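Local atomic coordinates of manganese lipoxygenase (Gaeumannomyces graminis, PDB entry 5FX8), a protein that catalyses the manganese-dependent oxygenation of linoleic and alpha-linolenic acids to 11S- and 13R-hydroperoxy fatty acids. Residues 264-267 and 268-272; 199-202 and 203-207; 580-583 and 584-588. One frame throughout, in Å; residues are numbered along the deposited sequence.

Contact 1 of 3, residues 264-267 and 268-272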
loop_
_atom_site.group_PDB
_atom_site.type_symbol
_atom_site.label_atom_id
_atom_site.label_comp_id
_atom_site.label_asym_id
_atom_site.label_seq_id
_atom_site.Cartn_x
_atom_site.Cartn_y
_atom_site.Cartn_z
ATOM N N PRO A 264 -30.396 1.729 15.656
ATOM C CA PRO A 264 -29.936 2.734 16.625
ATOM C C PRO A 264 -30.889 2.949 17.801
ATOM O O PRO A 264 -30.551 3.710 18.706
ATOM C CB PRO A 264 -29.805 4.002 15.784
ATOM C CG PRO A 264 -29.577 3.522 14.425
ATOM C CD PRO A 264 -30.282 2.209 14.274
ATOM N N LEU A 265 -32.058 2.319 17.818
ATOM C CA LEU A 265 -32.970 2.377 18.954
ATOM C C LEU A 265 -32.796 1.215 19.929
ATOM O O LEU A 265 -33.426 1.223 20.989
ATOM C CB LEU A 265 -34.429 2.411 18.469
ATOM C CG LEU A 265 -34.824 3.656 17.690
ATOM C CD1 LEU A 265 -36.303 3.618 17.451
ATOM C CD2 LEU A 265 -34.412 4.913 18.440
ATOM N N ASP A 266 -31.990 0.216 19.591
ATOM C CA ASP A 266 -31.579 -0.814 20.531
ATOM C C ASP A 266 -30.772 -0.194 21.661
ATOM O O ASP A 266 -30.409 0.976 21.631
ATOM C CB ASP A 266 -30.709 -1.871 19.846
ATOM C CG ASP A 266 -31.504 -2.884 19.073
ATOM O OD1 ASP A 266 -31.801 -2.632 17.900
ATOM O OD2 ASP A 266 -31.813 -3.948 19.622
ATOM N N ASP A 267 -30.462 -1.016 22.657
ATOM C CA ASP A 267 -29.542 -0.582 23.692
ATOM C C ASP A 267 -28.247 -0.108 23.054
ATOM O O ASP A 267 -27.846 -0.565 21.989
ATOM C CB ASP A 267 -29.256 -1.717 24.690
ATOM C CG ASP A 267 -30.472 -2.077 25.554
ATOM O OD1 ASP A 267 -31.596 -1.633 25.223
ATOM O OD2 ASP A 267 -30.318 -2.824 26.551
ATOM N N LYS A 268 -27.597 0.827 23.729
ATOM C CA LYS A 268 -26.368 1.414 23.227
ATOM C C LYS A 268 -25.355 0.343 22.842
ATOM O O LYS A 268 -24.824 0.355 21.726
ATOM C CB LYS A 268 -25.816 2.369 24.283
ATOM C CG LYS A 268 -24.583 3.181 23.898
ATOM C CD LYS A 268 -23.286 2.334 24.021
ATOM C CE LYS A 268 -22.044 3.038 24.569
ATOM N NZ LYS A 268 -21.035 2.031 25.073
ATOM N N ASP A 269 -25.069 -0.599 23.747
ATOM C CA ASP A 269 -24.046 -1.598 23.445
ATOM C C ASP A 269 -24.500 -2.567 22.378
ATOM O O ASP A 269 -23.672 -3.056 21.615
ATOM C CB ASP A 269 -23.654 -2.369 24.688
ATOM C CG ASP A 269 -22.977 -1.505 25.701
ATOM O OD1 ASP A 269 -22.258 -0.579 25.288
ATOM O OD2 ASP A 269 -23.184 -1.731 26.909
ATOM N N ASP A 270 -25.790 -2.859 22.288
ATOM C CA ASP A 270 -26.228 -3.731 21.209
ATOM C C ASP A 270 -26.016 -3.073 19.857
ATOM O O ASP A 270 -25.539 -3.714 18.917
ATOM C CB ASP A 270 -27.688 -4.112 21.377
ATOM C CG ASP A 270 -27.904 -5.114 22.484
ATOM O OD1 ASP A 270 -26.919 -5.690 22.983
ATOM O OD2 ASP A 270 -29.074 -5.327 22.854
ATOM N N TRP A 271 -26.384 -1.797 19.727
ATOM C CA TRP A 271 -26.230 -1.145 18.436
ATOM C C TRP A 271 -24.768 -0.974 18.109
ATOM O O TRP A 271 -24.350 -1.210 16.972
ATOM C CB TRP A 271 -26.934 0.205 18.414
ATOM C CG TRP A 271 -26.626 1.034 17.196
ATOM C CD1 TRP A 271 -25.976 2.210 17.183
ATOM C CD2 TRP A 271 -26.933 0.731 15.823
ATOM N NE1 TRP A 271 -25.860 2.690 15.896
ATOM C CE2 TRP A 271 -26.439 1.800 15.042
ATOM C CE3 TRP A 271 -27.575 -0.330 15.178
ATOM C CZ2 TRP A 271 -26.563 1.842 13.663
ATOM C CZ3 TRP A 271 -27.709 -0.281 13.794
ATOM C CH2 TRP A 271 -27.208 0.796 13.056
ATOM N N LEU A 272 -23.972 -0.588 19.101
ATOM C CA LEU A 272 -22.546 -0.456 18.855
ATOM C C LEU A 272 -21.950 -1.784 18.408
ATOM O O LEU A 272 -21.158 -1.826 17.460
ATOM C CB LEU A 272 -21.855 0.082 20.098
ATOM C CG LEU A 272 -20.337 0.178 20.037
ATOM C CD1 LEU A 272 -19.872 1.002 18.891
ATOM C CD2 LEU A 272 -19.816 0.771 21.297
HETATM O O HOH W 1 -31.399 -3.459 22.663
#
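Asp266 and Asp270 close on one water molecule, whose oxygen is gripped by three groups. The water donates to Asp266 OD2 at 3.1 Å and to Asp270 OD2 at 3.0 Å, and it accepts from the backbone N of Asp267. The shared water probably eases the closeness of the two carboxylates, Asp266 OD2 lying 4.5 Å from Asp270 OD2. Lys508 forms a salt bridge to Asp266 OD2 and touches Asp270 as well, so the local negative charge is probably offset further.

This is the N-terminal end of the long helix 268-305, entered from the loop that follows strand 261-262. Asp267 holds the N-cap position without a capping bond from its side chain; its carbonyl O accepts the helix's first backbone bond, from Trp271 N at 3.0 Å and nearly straight (167°). Acidic residues are apt at such an end, where the helix dipole would be expected to favour negative charge. In the first turn, Lys268 NZ reaches across to Asp269 OD1 at 2.9 Å, a salt bridge at the surface.

The apolar half of the contact is Pro264 laid over a face of the Trp271 indole. Its CD stands 3.5 Å from the centroid of the six-membered ring and only 9° off the normal, a CH-pi contact, while Pro264 CG lies 3.5 Å from Trp271 CZ2. With CG of Trp271 anti to the backbone N (chi1 170°), the indole swings back beneath the proline; it also packs on Pro249 and Ile252 of strand 246-253, and Trp271 NE1 is hydrogen-bonded to Asp161 OD1.

Contact 2 of 3, residues 199-202 and 203-207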
loop_
_atom_site.group_PDB
_atom_site.type_symbol
_atom_site.label_atom_id
_atom_site.label_comp_id
_atom_site.label_asym_id
_atom_site.label_seq_id
_atom_site.Cartn_x
_atom_site.Cartn_y
_atom_site.Cartn_z
ATOM N N THR A 199 -37.039 7.107 11.553
ATOM C CA THR A 199 -36.945 7.780 10.280
ATOM C C THR A 199 -38.068 8.756 10.001
ATOM O O THR A 199 -37.973 9.501 9.022
ATOM C CB THR A 199 -36.928 6.761 9.144
ATOM O OG1 THR A 199 -38.217 6.145 9.064
ATOM C CG2 THR A 199 -35.886 5.730 9.399
ATOM N N ALA A 200 -39.120 8.761 10.817
ATOM C CA ALA A 200 -40.349 9.538 10.679
ATOM C C ALA A 200 -41.183 9.105 9.486
ATOM O O ALA A 200 -42.103 9.818 9.104
ATOM C CB ALA A 200 -40.075 11.042 10.597
ATOM N N THR A 201 -40.892 7.960 8.888
ATOM C CA THR A 201 -41.659 7.503 7.743
ATOM C C THR A 201 -41.648 5.983 7.791
ATOM O O THR A 201 -41.428 5.395 8.852
ATOM C CB THR A 201 -41.116 8.161 6.452
ATOM O OG1 THR A 201 -41.816 7.701 5.292
ATOM C CG2 THR A 201 -39.618 7.945 6.276
ATOM N N THR A 202 -41.928 5.326 6.677
ATOM C CA THR A 202 -41.981 3.869 6.663
ATOM C C THR A 202 -40.961 3.291 5.700
ATOM O O THR A 202 -40.483 3.968 4.791
ATOM C CB THR A 202 -43.348 3.357 6.246
ATOM O OG1 THR A 202 -43.520 3.611 4.850
ATOM C CG2 THR A 202 -44.413 4.067 7.010
ATOM N N LEU A 203 -40.663 2.006 5.894
ATOM C CA LEU A 203 -39.832 1.287 4.937
ATOM C C LEU A 203 -40.454 1.282 3.549
ATOM O O LEU A 203 -39.743 1.386 2.550
ATOM C CB LEU A 203 -39.600 -0.150 5.394
ATOM C CG LEU A 203 -38.544 -0.436 6.444
ATOM C CD1 LEU A 203 -38.373 -1.896 6.468
ATOM C CD2 LEU A 203 -37.239 0.207 6.132
ATOM N N GLU A 204 -41.772 1.134 3.456
ATOM C CA GLU A 204 -42.410 1.178 2.149
ATOM C C GLU A 204 -42.188 2.529 1.488
ATOM O O GLU A 204 -41.780 2.603 0.327
ATOM C CB GLU A 204 -43.892 0.866 2.287
ATOM C CG GLU A 204 -44.177 -0.591 2.689
ATOM C CD GLU A 204 -43.795 -0.978 4.156
ATOM O OE1 GLU A 204 -43.837 -0.128 5.079
ATOM O OE2 GLU A 204 -43.459 -2.170 4.388
ATOM N N ALA A 205 -42.427 3.617 2.221
ATOM C CA ALA A 205 -42.276 4.934 1.617
ATOM C C ALA A 205 -40.819 5.239 1.323
ATOM O O ALA A 205 -40.505 5.820 0.280
ATOM C CB ALA A 205 -42.871 6.013 2.512
ATOM N N LEU A 206 -39.912 4.851 2.217
ATOM C CA LEU A 206 -38.503 5.070 1.933
ATOM C C LEU A 206 -38.074 4.292 0.707
ATOM O O LEU A 206 -37.297 4.788 -0.110
ATOM C CB LEU A 206 -37.654 4.686 3.130
ATOM C CG LEU A 206 -37.715 5.664 4.284
ATOM C CD1 LEU A 206 -37.048 5.053 5.492
ATOM C CD2 LEU A 206 -37.040 6.936 3.896
ATOM N N HIS A 207 -38.599 3.082 0.548
ATOM C CA HIS A 207 -38.291 2.269 -0.621
ATOM C C HIS A 207 -38.859 2.895 -1.896
ATOM O O HIS A 207 -38.163 3.012 -2.910
ATOM C CB HIS A 207 -38.825 0.856 -0.388
ATOM C CG HIS A 207 -38.483 -0.128 -1.466
ATOM N ND1 HIS A 207 -39.032 -1.387 -1.513
ATOM C CD2 HIS A 207 -37.661 -0.041 -2.530
ATOM C CE1 HIS A 207 -38.571 -2.026 -2.568
ATOM N NE2 HIS A 207 -37.735 -1.233 -3.198
#
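Thr202 and Ala205 are joined by the hydrogen bond that caps helix 203-208. Thr202 OG1 accepts from Ala205 N at 2.8 Å, the N-H pointing almost straight at the oxygen (168°). The torsion explains the reach: with chi1 at 71° the hydroxyl stands between the backbone N and the carbonyl carbon, turned over the first turn of the helix. It thus serves a first-turn N-H with no carbonyl one turn back in the helix, while the carbonyl O of Thr202 takes Leu206 N at 2.8 Å in the first regular helical bond.

A second hydroxyl works on the other side of the linker, where helix 192-199 ends. Thr199 OG1 accepts from Thr201 N at 3.2 Å, closing an ST turn around Ala200, which takes a positive phi as the chain leaves the helix. The same hydroxyl is also hydrogen-bonded to the carbonyl O of Val195, one turn back.

Van der Waals packing centres on Leu206. Its apolar pair is made by Thr201, whose methyl CG2 meets the branch point, 3.6 Å from Leu206 CG. Hydroxyl oxygens touch carbon too: Thr201 OG1 lies 3.4 Å from Ala205 CB, and Thr199 OG1 is 3.9 Å from Leu206 CD1. Leu203 and Leu206, together with Thr199, pack on Leu250 of strand 246-253; the two leucines also meet Leu212 of strand 212-216, which sets the short helix against the antiparallel sheet.

Threonine suits this helix-to-helix corner because each one carries both an oxygen and a methyl: the hydroxyls of Thr199 and Thr202 satisfy backbone N-H groups at the turn, and the methyl of Thr201 packs against Leu206, whose side chain also meets the sheet.

Contact 3 of 3, residues 580-583 and 584-588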
loop_
_atom_site.group_PDB
_atom_site.type_symbol
_atom_site.label_atom_id
_atom_site.label_comp_id
_atom_site.label_asym_id
_atom_site.label_seq_id
_atom_site.Cartn_x
_atom_site.Cartn_y
_atom_site.Cartn_z
ATOM N N GLY A 580 -0.382 18.011 -7.946
ATOM C CA GLY A 580 0.024 18.896 -6.873
ATOM C C GLY A 580 -1.154 19.641 -6.283
ATOM O O GLY A 580 -1.291 19.753 -5.061
ATOM N N ARG A 581 -2.036 20.147 -7.145
ATOM C CA ARG A 581 -3.244 20.797 -6.644
ATOM C C ARG A 581 -4.077 19.819 -5.837
ATOM O O ARG A 581 -4.566 20.148 -4.754
ATOM C CB ARG A 581 -4.072 21.348 -7.799
ATOM C CG ARG A 581 -3.829 22.780 -8.144
ATOM C CD ARG A 581 -4.471 23.123 -9.488
ATOM N NE ARG A 581 -5.926 23.282 -9.413
ATOM C CZ ARG A 581 -6.566 24.449 -9.366
ATOM N NH1 ARG A 581 -5.887 25.591 -9.381
ATOM N NH2 ARG A 581 -7.890 24.471 -9.308
ATOM N N ILE A 582 -4.265 18.613 -6.365
ATOM C CA ILE A 582 -5.156 17.669 -5.708
ATOM C C ILE A 582 -4.584 17.259 -4.361
ATOM O O ILE A 582 -5.313 17.130 -3.370
ATOM C CB ILE A 582 -5.419 16.459 -6.620
ATOM C CG1 ILE A 582 -6.238 16.881 -7.835
ATOM C CG2 ILE A 582 -6.115 15.349 -5.858
ATOM C CD1 ILE A 582 -6.261 15.868 -8.941
ATOM N N SER A 583 -3.266 17.096 -4.285
ATOM C CA SER A 583 -2.699 16.615 -3.044
ATOM C C SER A 583 -2.677 17.717 -2.001
ATOM O O SER A 583 -2.901 17.453 -0.819
ATOM C CB SER A 583 -1.313 16.036 -3.293
ATOM O OG SER A 583 -0.395 17.034 -3.596
ATOM N N ARG A 584 -2.449 18.962 -2.413
ATOM C CA ARG A 584 -2.610 20.047 -1.454
ATOM C C ARG A 584 -4.051 20.152 -0.962
ATOM O O ARG A 584 -4.276 20.351 0.235
ATOM C CB ARG A 584 -2.128 21.359 -2.053
ATOM C CG ARG A 584 -0.631 21.412 -2.138
ATOM C CD ARG A 584 -0.135 22.753 -2.577
ATOM N NE ARG A 584 -0.547 23.099 -3.929
ATOM C CZ ARG A 584 0.067 22.715 -5.039
ATOM N NH1 ARG A 584 1.150 21.940 -5.005
ATOM N NH2 ARG A 584 -0.412 23.101 -6.201
ATOM N N GLU A 585 -5.045 19.989 -1.846
ATOM C CA GLU A 585 -6.433 20.005 -1.373
ATOM C C GLU A 585 -6.685 18.904 -0.351
ATOM O O GLU A 585 -7.363 19.129 0.653
ATOM C CB GLU A 585 -7.429 19.857 -2.527
ATOM C CG GLU A 585 -7.468 20.991 -3.521
ATOM C CD GLU A 585 -8.257 20.648 -4.785
ATOM O OE1 GLU A 585 -8.859 19.551 -4.845
ATOM O OE2 GLU A 585 -8.278 21.485 -5.721
ATOM N N ILE A 586 -6.170 17.700 -0.585
ATOM C CA ILE A 586 -6.516 16.602 0.312
ATOM C C ILE A 586 -5.766 16.725 1.630
ATOM O O ILE A 586 -6.358 16.609 2.704
ATOM C CB ILE A 586 -6.275 15.245 -0.367
ATOM C CG1 ILE A 586 -7.231 15.102 -1.543
ATOM C CG2 ILE A 586 -6.468 14.101 0.640
ATOM C CD1 ILE A 586 -7.015 13.896 -2.327
ATOM N N ALA A 587 -4.457 16.974 1.578
ATOM C CA ALA A 587 -3.699 17.136 2.817
ATOM C C ALA A 587 -4.167 18.334 3.633
ATOM O O ALA A 587 -3.991 18.356 4.856
ATOM C CB ALA A 587 -2.212 17.276 2.530
ATOM N N GLY A 588 -4.742 19.340 3.004
ATOM C CA GLY A 588 -5.202 20.406 3.858
ATOM C C GLY A 588 -6.523 20.180 4.554
ATOM O O GLY A 588 -7.024 21.102 5.194
#
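Gly580 and Arg584 form a compact part of this helical turn. Arg584 N donates to Gly580 O at 3.0 Å, and the arginine side chain then bends at chi3 (-64°) to fold back along the helix, so that its guanidinium lies with one face 3.2 Å from the same oxygen, which sits over the centre of the group. The guanidinium comes close over the backbone of Gly580, where a residue without a side chain suits the near approach. Arg584 is nonetheless an exposed residue, and its NH2 makes a weak, long ion pair with Glu577 OE1.

On the buried side, Ile582 and Ile586 run side by side and point the same way, Ile582 CG2 lying 3.9 Å from Ile586 CD1. Ser583 is buried as well, and its hydroxyl is satisfied by the carbonyl O of Thr579, one turn back, as suits a small polar residue inside a helix.

The four residues 580-583 each pass a carbonyl to the residue four places on, the regular alpha-helical pattern of the last helix, 566-587; Ala587 N to Ser583 O, at 2.9 Å, is one of its final bonds before Gly588 leaves the helix. Ser583 and Ile586 rest on Asn608, in the tail that leads to the manganese ligand Val618.

Looser contacts lie on the charged side. Arg581 NH2 and Glu585 OE2 remain 4.7 Å apart; Glu585 OE1 has a weak, long ion pair with Arg403. Glu254 of the zonadhesin chain touches Ile582, forms a weak, long ion pair with Arg581 and brings like charge close to Glu585 OE2.

How the contacts relate
None of the three contacts is wholly core: each joins buried side chains to exposed ones. Contacts 1 and 2 both lie where a loop enters a helix, on the same side of the chain's centre and with nearest atoms about 7 Å apart. Strand 246-253 lies against both, and helix 192-199, whose end opens contact 2, also touches Pro264 and Leu265. Their starts differ in chemistry: contact 1 relies on acids, a water and an indole face, contact 2 on threonine hydroxyls. Contact 3, with its centre about 38 Å from that of contact 1, runs along the final helix, where repeated backbone bonds dominate and partners include zonadhesin.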